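(5-formylfuran-3-yl)methyl phosphate transaminase (Methanococcus jannaschii, PDB 2Z61) catalyses the pyridoxal phosphate-dependent amino transfer from alanine to 4-(hydroxymethyl)-2-furancarboxaldehyde phosphate, giving pyruvate and the precursor of the furan moiety of methanofuran. Local coordinates at residues F41-P44 with K45-D49; A85-P89 with D90-I94; R287-L290 with K291-D295; I313-G317 with R318-Y322. All coordinates share one frame; numbering follows the deposited sequence.

Contact 1 of 4, residues F41-P44 with K45-D49; sequences FNTP and KPIVD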
loop_
_atom_site.group_PDB
_atom_site.type_symbol
_atom_site.label_atom_id
_atom_site.label_comp_id
_atom_site.label_asym_id
_atom_site.label_seq_id
_atom_site.Cartn_x
_atom_site.Cartn_y
_atom_site.Cartn_z
ATOM N N PHE A 41 20.200 5.702 9.767
ATOM C CA PHE A 41 20.562 4.603 10.653
ATOM C C PHE A 41 19.960 3.299 10.148
ATOM O O PHE A 41 18.982 3.304 9.395
ATOM C CB PHE A 41 20.049 4.842 12.081
ATOM C CG PHE A 41 20.637 6.049 12.754
ATOM C CD1 PHE A 41 20.263 7.331 12.368
ATOM C CD2 PHE A 41 21.557 5.902 13.785
ATOM C CE1 PHE A 41 20.796 8.449 13.001
ATOM C CE2 PHE A 41 22.096 7.012 14.424
ATOM C CZ PHE A 41 21.717 8.290 14.032
ATOM N N ASN A 42 20.560 2.188 10.556
ATOM C CA ASN A 42 20.055 0.870 10.201
ATOM C C ASN A 42 18.923 0.552 11.159
ATOM O O ASN A 42 18.787 1.207 12.196
ATOM C CB ASN A 42 21.127 -0.197 10.415
ATOM C CG ASN A 42 22.219 -0.144 9.369
ATOM O OD1 ASN A 42 21.957 -0.266 8.171
ATOM N ND2 ASN A 42 23.453 0.036 9.811
ATOM N N THR A 43 18.122 -0.444 10.848
ATOM C CA THR A 43 17.113 -0.804 11.827
ATOM C C THR A 43 17.741 -1.476 13.043
ATOM O O THR A 43 18.614 -2.331 12.963
ATOM C CB THR A 43 16.058 -1.747 11.246
ATOM O OG1 THR A 43 15.394 -1.102 10.152
ATOM C CG2 THR A 43 15.041 -2.128 12.313
ATOM N N PRO A 44 17.245 -1.084 14.259
ATOM C CA PRO A 44 17.794 -1.694 15.448
ATOM C C PRO A 44 17.886 -3.215 15.365
ATOM O O PRO A 44 16.977 -3.896 14.882
ATOM C CB PRO A 44 16.914 -1.190 16.609
ATOM C CG PRO A 44 15.756 -0.457 15.951
ATOM C CD PRO A 44 16.352 0.085 14.684
ATOM N N LYS A 45 19.012 -3.731 15.855
ATOM C CA LYS A 45 19.328 -5.157 15.827
ATOM C C LYS A 45 18.246 -6.120 16.297
ATOM O O LYS A 45 17.948 -7.093 15.611
ATOM C CB LYS A 45 20.614 -5.426 16.618
ATOM C CG LYS A 45 21.204 -6.806 16.371
ATOM C CD LYS A 45 22.406 -7.068 17.267
ATOM C CE LYS A 45 23.041 -8.421 16.968
ATOM N NZ LYS A 45 23.730 -8.425 15.655
ATOM N N PRO A 46 17.663 -5.888 17.482
ATOM C CA PRO A 46 16.624 -6.826 17.910
ATOM C C PRO A 46 15.458 -6.936 16.930
ATOM O O PRO A 46 14.811 -7.983 16.853
ATOM C CB PRO A 46 16.215 -6.303 19.291
ATOM C CG PRO A 46 16.745 -4.904 19.333
ATOM C CD PRO A 46 18.011 -4.957 18.564
ATOM N N ILE A 47 15.198 -5.866 16.180
ATOM C CA ILE A 47 14.117 -5.874 15.196
ATOM C C ILE A 47 14.559 -6.692 13.985
ATOM O O ILE A 47 13.808 -7.532 13.486
ATOM C CB ILE A 47 13.732 -4.438 14.739
ATOM C CG1 ILE A 47 13.123 -3.662 15.916
ATOM C CG2 ILE A 47 12.730 -4.511 13.586
ATOM C CD1 ILE A 47 12.857 -2.195 15.635
ATOM N N VAL A 48 15.784 -6.455 13.524
ATOM C CA VAL A 48 16.323 -7.192 12.384
ATOM C C VAL A 48 16.327 -8.701 12.659
ATOM O O VAL A 48 15.881 -9.495 11.817
ATOM C CB VAL A 48 17.775 -6.737 12.052
ATOM C CG1 VAL A 48 18.446 -7.736 11.094
ATOM C CG2 VAL A 48 17.757 -5.348 11.425
ATOM N N ASP A 49 16.814 -9.100 13.837
ATOM C CA ASP A 49 16.871 -10.527 14.185
ATOM C C ASP A 49 15.489 -11.177 14.236
ATOM O O ASP A 49 15.318 -12.319 13.823
ATOM C CB ASP A 49 17.600 -10.739 15.524
ATOM C CG ASP A 49 19.054 -10.267 15.487
ATOM O OD1 ASP A 49 19.625 -10.173 14.386
ATOM O OD2 ASP A 49 19.638 -10.000 16.555
#

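Contact 2 of 4, residues A85-P89 with D90-I94; sequences ADIIP and DNIII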
loop_
_atom_site.group_PDB
_atom_site.type_symbol
_atom_site.label_atom_id
_atom_site.label_comp_id
_atom_site.label_asym_id
_atom_site.label_seq_id
_atom_site.Cartn_x
_atom_site.Cartn_y
_atom_site.Cartn_z
ATOM N N ALA A 85 -3.547 7.751 28.380
ATOM C CA ALA A 85 -4.688 7.425 27.536
ATOM C C ALA A 85 -4.809 5.924 27.315
ATOM O O ALA A 85 -3.857 5.272 26.885
ATOM C CB ALA A 85 -4.562 8.138 26.198
ATOM N N ASP A 86 -5.982 5.374 27.615
ATOM C CA ASP A 86 -6.210 3.951 27.429
ATOM C C ASP A 86 -6.921 3.726 26.099
ATOM O O ASP A 86 -7.966 4.322 25.826
ATOM C CB ASP A 86 -7.044 3.383 28.580
ATOM C CG ASP A 86 -8.370 4.091 28.742
ATOM O OD1 ASP A 86 -8.367 5.311 29.017
ATOM O OD2 ASP A 86 -9.417 3.427 28.589
ATOM N N ILE A 87 -6.340 2.866 25.273
ATOM C CA ILE A 87 -6.890 2.569 23.959
ATOM C C ILE A 87 -7.032 1.063 23.796
ATOM O O ILE A 87 -6.164 0.305 24.222
ATOM C CB ILE A 87 -5.958 3.109 22.852
ATOM C CG1 ILE A 87 -5.811 4.623 22.998
ATOM C CG2 ILE A 87 -6.515 2.776 21.482
ATOM C CD1 ILE A 87 -4.769 5.222 22.084
ATOM N N ILE A 88 -8.129 0.635 23.183
ATOM C CA ILE A 88 -8.388 -0.783 22.955
ATOM C C ILE A 88 -7.731 -1.238 21.644
ATOM O O ILE A 88 -7.651 -0.472 20.685
ATOM C CB ILE A 88 -9.916 -1.055 22.891
ATOM C CG1 ILE A 88 -10.568 -0.677 24.224
ATOM C CG2 ILE A 88 -10.185 -2.517 22.586
ATOM C CD1 ILE A 88 -10.448 0.794 24.588
ATOM N N PRO A 89 -7.246 -2.488 21.592
ATOM C CA PRO A 89 -6.600 -3.010 20.382
ATOM C C PRO A 89 -7.453 -2.916 19.119
ATOM O O PRO A 89 -6.918 -2.809 18.019
ATOM C CB PRO A 89 -6.275 -4.449 20.763
ATOM C CG PRO A 89 -5.945 -4.316 22.222
ATOM C CD PRO A 89 -7.067 -3.420 22.720
ATOM N N ASP A 90 -8.772 -2.957 19.279
ATOM C CA ASP A 90 -9.681 -2.863 18.139
ATOM C C ASP A 90 -9.705 -1.458 17.534
ATOM O O ASP A 90 -10.209 -1.266 16.428
ATOM C CB ASP A 90 -11.107 -3.257 18.550
ATOM C CG ASP A 90 -11.304 -4.767 18.631
ATOM O OD1 ASP A 90 -10.861 -5.484 17.705
ATOM O OD2 ASP A 90 -11.916 -5.235 19.616
ATOM N N ASN A 91 -9.165 -0.482 18.261
ATOM C CA ASN A 91 -9.130 0.900 17.784
ATOM C C ASN A 91 -7.864 1.182 16.988
ATOM O O ASN A 91 -7.569 2.330 16.666
ATOM C CB ASN A 91 -9.178 1.879 18.958
ATOM C CG ASN A 91 -10.474 1.813 19.720
ATOM O OD1 ASN A 91 -10.485 1.812 20.952
ATOM N ND2 ASN A 91 -11.584 1.751 18.991
ATOM N N ILE A 92 -7.126 0.126 16.668
ATOM C CA ILE A 92 -5.868 0.256 15.950
ATOM C C ILE A 92 -5.812 -0.629 14.706
ATOM O O ILE A 92 -6.273 -1.767 14.727
ATOM C CB ILE A 92 -4.687 -0.141 16.874
ATOM C CG1 ILE A 92 -4.815 0.581 18.218
ATOM C CG2 ILE A 92 -3.353 0.169 16.201
ATOM C CD1 ILE A 92 -3.559 0.528 19.078
ATOM N N ILE A 93 -5.263 -0.099 13.619
ATOM C CA ILE A 93 -5.097 -0.891 12.406
ATOM C C ILE A 93 -3.663 -0.742 11.913
ATOM O O ILE A 93 -3.122 0.368 11.855
ATOM C CB ILE A 93 -6.044 -0.469 11.274
ATOM C CG1 ILE A 93 -7.490 -0.780 11.655
ATOM C CG2 ILE A 93 -5.703 -1.238 10.008
ATOM C CD1 ILE A 93 -8.466 -0.627 10.497
ATOM N N ILE A 94 -3.041 -1.869 11.581
ATOM C CA ILE A 94 -1.671 -1.860 11.080
ATOM C C ILE A 94 -1.747 -1.657 9.561
ATOM O O ILE A 94 -2.369 -2.448 8.849
ATOM C CB ILE A 94 -0.958 -3.201 11.386
ATOM C CG1 ILE A 94 -1.060 -3.524 12.878
ATOM C CG2 ILE A 94 0.496 -3.125 10.965
ATOM C CD1 ILE A 94 -0.612 -2.396 13.817
#

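Contact 3 of 4, residues R287-L290 with K291-D295; sequences RLVL and KYVKD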
loop_
_atom_site.group_PDB
_atom_site.type_symbol
_atom_site.label_atom_id
_atom_site.label_comp_id
_atom_site.label_asym_id
_atom_site.label_seq_id
_atom_site.Cartn_x
_atom_site.Cartn_y
_atom_site.Cartn_z
ATOM N N ARG A 287 22.276 20.690 16.631
ATOM C CA ARG A 287 22.969 21.826 17.225
ATOM C C ARG A 287 24.056 22.355 16.293
ATOM O O ARG A 287 24.270 23.562 16.203
ATOM C CB ARG A 287 23.572 21.426 18.576
ATOM C CG ARG A 287 22.533 21.168 19.663
ATOM C CD ARG A 287 23.173 20.673 20.956
ATOM N NE ARG A 287 22.177 20.248 21.940
ATOM C CZ ARG A 287 21.281 21.053 22.504
ATOM N NH1 ARG A 287 21.249 22.343 22.192
ATOM N NH2 ARG A 287 20.407 20.567 23.378
ATOM N N LEU A 288 24.732 21.446 15.596
ATOM C CA LEU A 288 25.786 21.826 14.664
ATOM C C LEU A 288 25.161 22.656 13.548
ATOM O O LEU A 288 25.709 23.680 13.139
ATOM C CB LEU A 288 26.446 20.581 14.061
ATOM C CG LEU A 288 27.778 20.738 13.316
ATOM C CD1 LEU A 288 27.924 19.599 12.321
ATOM C CD2 LEU A 288 27.835 22.062 12.579
ATOM N N VAL A 289 24.006 22.210 13.059
ATOM C CA VAL A 289 23.312 22.916 11.987
ATOM C C VAL A 289 22.812 24.285 12.432
ATOM O O VAL A 289 22.843 25.247 11.659
ATOM C CB VAL A 289 22.103 22.098 11.458
ATOM C CG1 VAL A 289 21.245 22.966 10.552
ATOM C CG2 VAL A 289 22.590 20.870 10.694
ATOM N N LEU A 290 22.346 24.371 13.674
ATOM C CA LEU A 290 21.830 25.629 14.200
ATOM C C LEU A 290 22.932 26.647 14.437
ATOM O O LEU A 290 22.716 27.847 14.272
ATOM C CB LEU A 290 21.062 25.392 15.498
ATOM C CG LEU A 290 19.721 24.678 15.332
ATOM C CD1 LEU A 290 19.105 24.407 16.695
ATOM C CD2 LEU A 290 18.801 25.532 14.481
ATOM N N LYS A 291 24.111 26.170 14.825
ATOM C CA LYS A 291 25.231 27.067 15.063
ATOM C C LYS A 291 25.573 27.811 13.777
ATOM O O LYS A 291 25.717 29.035 13.785
ATOM C CB LYS A 291 26.453 26.288 15.569
ATOM C CG LYS A 291 27.659 27.167 15.922
ATOM C CD LYS A 291 28.342 27.724 14.672
ATOM C CE LYS A 291 29.318 28.855 14.989
ATOM N NZ LYS A 291 28.631 30.164 15.187
ATOM N N TYR A 292 25.701 27.075 12.674
ATOM C CA TYR A 292 26.032 27.690 11.389
ATOM C C TYR A 292 24.919 28.589 10.868
ATOM O O TYR A 292 25.183 29.680 10.365
ATOM C CB TYR A 292 26.350 26.625 10.336
ATOM C CG TYR A 292 27.749 26.051 10.429
ATOM C CD1 TYR A 292 28.147 25.304 11.539
ATOM C CD2 TYR A 292 28.671 26.241 9.398
ATOM C CE1 TYR A 292 29.431 24.758 11.619
ATOM C CE2 TYR A 292 29.955 25.697 9.464
ATOM C CZ TYR A 292 30.327 24.958 10.575
ATOM O OH TYR A 292 31.586 24.407 10.642
ATOM N N VAL A 293 23.679 28.125 10.984
ATOM C CA VAL A 293 22.535 28.896 10.522
ATOM C C VAL A 293 22.511 30.285 11.159
ATOM O O VAL A 293 22.259 31.279 10.482
ATOM C CB VAL A 293 21.213 28.152 10.831
ATOM C CG1 VAL A 293 20.015 29.052 10.565
ATOM C CG2 VAL A 293 21.122 26.903 9.971
ATOM N N LYS A 294 22.782 30.354 12.457
ATOM C CA LYS A 294 22.785 31.637 13.150
ATOM C C LYS A 294 23.995 32.431 12.672
ATOM O O LYS A 294 23.954 33.656 12.564
ATOM C CB LYS A 294 22.864 31.426 14.664
ATOM C CG LYS A 294 22.628 32.690 15.472
ATOM C CD LYS A 294 22.762 32.437 16.965
ATOM C CE LYS A 294 24.200 32.105 17.348
ATOM N NZ LYS A 294 24.389 32.068 18.827
ATOM N N ASP A 295 25.070 31.708 12.381
ATOM C CA ASP A 295 26.304 32.306 11.899
ATOM C C ASP A 295 26.044 32.881 10.505
ATOM O O ASP A 295 26.483 33.980 10.178
ATOM C CB ASP A 295 27.388 31.231 11.844
ATOM C CG ASP A 295 28.766 31.798 11.599
ATOM O OD1 ASP A 295 29.008 32.316 10.491
ATOM O OD2 ASP A 295 29.608 31.719 12.520
#

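Contact 4 of 4, residues I313-G317 with R318-Y322; sequences IGEDG and REFAY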
loop_
_atom_site.group_PDB
_atom_site.type_symbol
_atom_site.label_atom_id
_atom_site.label_comp_id
_atom_site.label_asym_id
_atom_site.label_seq_id
_atom_site.Cartn_x
_atom_site.Cartn_y
_atom_site.Cartn_z
ATOM N N ILE A 313 16.383 32.264 4.300
ATOM C CA ILE A 313 17.656 32.765 3.802
ATOM C C ILE A 313 17.539 34.129 3.141
ATOM O O ILE A 313 18.462 34.579 2.460
ATOM C CB ILE A 313 18.279 31.778 2.799
ATOM C CG1 ILE A 313 17.378 31.641 1.571
ATOM C CG2 ILE A 313 18.486 30.426 3.471
ATOM C CD1 ILE A 313 17.956 30.756 0.486
ATOM N N GLY A 314 16.400 34.781 3.347
ATOM C CA GLY A 314 16.183 36.096 2.774
ATOM C C GLY A 314 16.230 36.160 1.259
ATOM O O GLY A 314 16.337 37.245 0.689
ATOM N N GLU A 315 16.142 35.014 0.593
ATOM C CA GLU A 315 16.192 35.005 -0.864
ATOM C C GLU A 315 15.610 33.765 -1.520
ATOM O O GLU A 315 15.324 32.795 -0.855
ATOM C CB GLU A 315 17.627 35.229 -1.343
ATOM C CG GLU A 315 18.616 34.200 -0.831
ATOM C CD GLU A 315 19.978 34.325 -1.483
ATOM O OE1 GLU A 315 20.070 34.129 -2.713
ATOM O OE2 GLU A 315 20.960 34.612 -0.768
ATOM N N ASP A 316 15.553 33.761 -2.844
ATOM C CA ASP A 316 14.898 32.666 -3.536
ATOM C C ASP A 316 15.557 31.317 -3.312
ATOM O O ASP A 316 16.570 30.992 -3.931
ATOM C CB ASP A 316 14.794 32.959 -5.035
ATOM C CG ASP A 316 13.898 31.968 -5.750
ATOM O OD1 ASP A 316 14.298 30.789 -5.870
ATOM O OD2 ASP A 316 12.801 32.365 -6.190
ATOM N N GLY A 317 14.934 30.506 -2.459
ATOM C CA GLY A 317 15.457 29.173 -2.165
ATOM C C GLY A 317 15.716 28.325 -3.417
ATOM O O GLY A 317 16.700 27.639 -3.572
ATOM N N ARG A 318 14.794 28.385 -4.360
ATOM C CA ARG A 318 14.932 27.625 -5.605
ATOM C C ARG A 318 16.281 27.878 -6.303
ATOM O O ARG A 318 17.051 26.954 -6.605
ATOM C CB ARG A 318 13.796 28.003 -6.562
ATOM C CG ARG A 318 13.818 27.316 -7.930
ATOM C CD ARG A 318 13.028 26.018 -7.913
ATOM N NE ARG A 318 12.618 25.584 -9.250
ATOM C CZ ARG A 318 11.862 24.511 -9.490
ATOM N NH1 ARG A 318 11.432 23.757 -8.485
ATOM N NH2 ARG A 318 11.528 24.195 -10.735
ATOM N N GLU A 319 16.552 29.148 -6.568
ATOM C CA GLU A 319 17.773 29.556 -7.244
ATOM C C GLU A 319 18.989 29.261 -6.382
ATOM O O GLU A 319 19.999 28.755 -6.871
ATOM C CB GLU A 319 17.711 31.042 -7.592
ATOM C CG GLU A 319 16.646 31.368 -8.627
ATOM C CD GLU A 319 16.546 32.853 -8.912
ATOM O OE1 GLU A 319 17.586 33.462 -9.244
ATOM O OE2 GLU A 319 15.429 33.407 -8.813
ATOM N N PHE A 320 18.883 29.579 -5.096
ATOM C CA PHE A 320 19.971 29.341 -4.161
ATOM C C PHE A 320 20.405 27.881 -4.244
ATOM O O PHE A 320 21.590 27.579 -4.369
ATOM C CB PHE A 320 19.518 29.651 -2.734
ATOM C CG PHE A 320 20.570 29.386 -1.692
ATOM C CD1 PHE A 320 21.606 30.290 -1.481
ATOM C CD2 PHE A 320 20.535 28.219 -0.932
ATOM C CE1 PHE A 320 22.596 30.039 -0.525
ATOM C CE2 PHE A 320 21.515 27.955 0.025
ATOM C CZ PHE A 320 22.551 28.869 0.230
ATOM N N ALA A 321 19.429 26.982 -4.180
ATOM C CA ALA A 321 19.691 25.548 -4.231
ATOM C C ALA A 321 20.468 25.138 -5.478
ATOM O O ALA A 321 21.495 24.470 -5.380
ATOM C CB ALA A 321 18.375 24.778 -4.157
ATOM N N TYR A 322 19.979 25.535 -6.649
ATOM C CA TYR A 322 20.650 25.186 -7.894
ATOM C C TYR A 322 22.112 25.607 -7.920
ATOM O O TYR A 322 22.992 24.790 -8.191
ATOM C CB TYR A 322 19.921 25.798 -9.092
ATOM C CG TYR A 322 19.150 24.779 -9.892
ATOM C CD1 TYR A 322 18.019 24.158 -9.361
ATOM C CD2 TYR A 322 19.579 24.395 -11.160
ATOM C CE1 TYR A 322 17.334 23.175 -10.075
ATOM C CE2 TYR A 322 18.905 23.411 -11.884
ATOM C CZ TYR A 322 17.783 22.804 -11.334
ATOM O OH TYR A 322 17.118 21.822 -12.036
#

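Contact 1 of 4, residues F41-P44 with K45-D49
With CG1 of Ile47 anti to its carbonyl carbon (chi1 -66°) and the chain extended beyond it, CD1 comes back alongside the ring of Pro44, three residues earlier, and meets CG at 3.4 Å, tighter than an ordinary van der Waals contact. The other branch, CG2, lies 3.6 Å from CG2 of Thr43, whose side chain crosses that of Ile47 at about a right angle. Thr43 OG1 turns elsewhere and is hydrogen-bonded to the carbonyl oxygen of Ala225. Next to this apolar cluster, Pro44 O is gripped by two amides: Val48 N donates at 3.1 Å and a nearly straight 162°, within the carbonyl plane, whereas Ile47 N, at 3.0 Å, reaches the same oxygen from above that plane. Val48 also sets CG2 3.5 Å from the carbonyl oxygen of Thr43. Glu274 of helix 269-295 accepts from Lys45 N, and Thr43 and Val48 pack on Thr60 and Leu55 of the second subunit. Pro44 occupies the N-cap and Pro46 the first turn, where a ring nitrogen costs no intrahelical bond; this is a helix N-terminus with proline at both positions, here opening helix 45-56 at the dimer interface.

Contact 2 of 4, residues A85-P89 with D90-I94
Asn91 folds back onto Ile88 to close a tight bend of two overlapping type I turns, a single turn of 3-10 helix that leads into strand 92-95, an edge strand of the large mixed sheet within this chain. The first turn is closed by Asn91 N, which donates to Ile88 O at 2.9 Å; the second by Ile92 N, which reaches Pro89 O at 3.2 Å. Both donors stand well above the plane of the carbonyl they meet, as is usual for i to i+3 bonds in a tight turn. The Asn91 side chain adds a third, weak tie. Its CG sits beside the backbone N (chi1 -65°), which directs the amide oxygen OD1 back towards Ile88 N, 3.5 Å away. The same oxygen lies 3.5 Å from Ile88 CB, so the carboxamide is laid against the root of the isoleucine that it bonds.

Further out, Ile87 brings its CG2 branch against Asn91 CB at 3.8 Å and, more loosely, to Ile92 CG1 at 4.3 Å, joining the two in one apolar patch. Ile87 and Ile92 both continue this packing onto Ile235 of the neighbouring strand 232-235, while Tyr79 and Ile75 of helix 69-82 meet Ile87 and Ile92 respectively. That helix also bonds to the backbone of the bend: Ser76 OG is hydrogen-bonded to Ile87 O, and Arg72 NH1 to Pro89 O, the very oxygen that takes the Ile92 amide.

Contact 3 of 4, residues R287-L290 with K291-D295
The Tyr292 ring lies side by side with Leu288, one helical turn earlier, and is met obliquely by the methyl CD2, which sits 3.3 Å from CE1 and 3.4 Å from CD1. Leu288 O also comes within 3.3 Å of CD1, so methyl and carbonyl both border the CD1-CE1 side of the ring; the Tyr292 side chain also touches Leu361 and Glu362 of helix 354-368. Replacing Tyr292 by an alanine would take the aromatic neighbour from the Leu288 methyl and is likely to open a gap towards Leu361. A second flat group, the carboxylate of Asp295, takes Lys291 NZ on the anti lone pair of OD2 in a salt bridge of 3.2 Å, reached because the lysine chain is bent at chi2 (-73°) and chi4. On the buried flank Val289 CG1 lies 4.0 Å from Val293 CG2, and Val293 packs further on Trp298 and Val300. Successive amides donate to carbonyls four residues back, Val293 N to Val289 O at 3.1 Å, while the bond from Tyr292 N is weak. Apolar residues inward and an i to i+4 ion pair outward make this an amphipathic alpha helix, the C-terminal end of the long helix 269-295, consistent with the interdomain helix of class I aminotransferases.

Contact 4 of 4, residues I313-G317 with R318-Y322
Asp316 caps the helix with its side chain: OD1 accepts from Glu319 N at 2.9 Å with an angle of 164°, met on the anti side and 25° out of the carboxylate plane. The capping oxygen is placed there by a first torsion that sets CG opposite the backbone N and beside the carbonyl carbon (chi1 -169°). The backbone of the same residue begins the regular pattern, Phe320 N donating to Asp316 O at 3.0 Å, and Ala321 N follows to Gly317 O. Without the Asp316 carboxylate, as with an alanine here, the Glu319 amide would probably lose its capping acceptor at the helix end. The Glu319 side chain crosses that of Asp316 at about a right angle and brings OE2 to 3.9 Å from Asp316 OD2, a like-charge approach that the positive end of the helix dipole may ease.

Beyond the cap, Ile313 extends CD1 obliquely to the Phe320 ring, 3.7 Å from CG, in an off-centre CH-pi contact. A chi1 of 63°, with CG1 between the backbone N and the carbonyl carbon, places it there. Both residues also pack on Ile346 of strand 346-349, and Asp316 touches Lys343. The arrangement is a classic Asp N-cap, followed by a glycine as first residue of helix 317-328, which follows the loop after strand 308-309 and leads on to strand 330-331.

The four contacts follow one another along the chain without overlap, all within the class I/II aminotransferase fold. Contacts 1 and 4 each open a helix, contact 2 leads into an edge strand of the large sheet, and contact 3 lies at the end of helix 269-295. That helix spans the gap between contacts 1 and 3, whose centres are about 31 Å apart, since its Glu274 meets contact 1. Contacts 3 and 4 are neighbours, about 18 Å between centres, and share Trp298 as a packing partner. Contact 2 lies across the chain's centre from both, about 44 Å from contact 4 between centres. Of the four, contact 1 alone touches the second subunit, so it is the one that also belongs to the dimer interface.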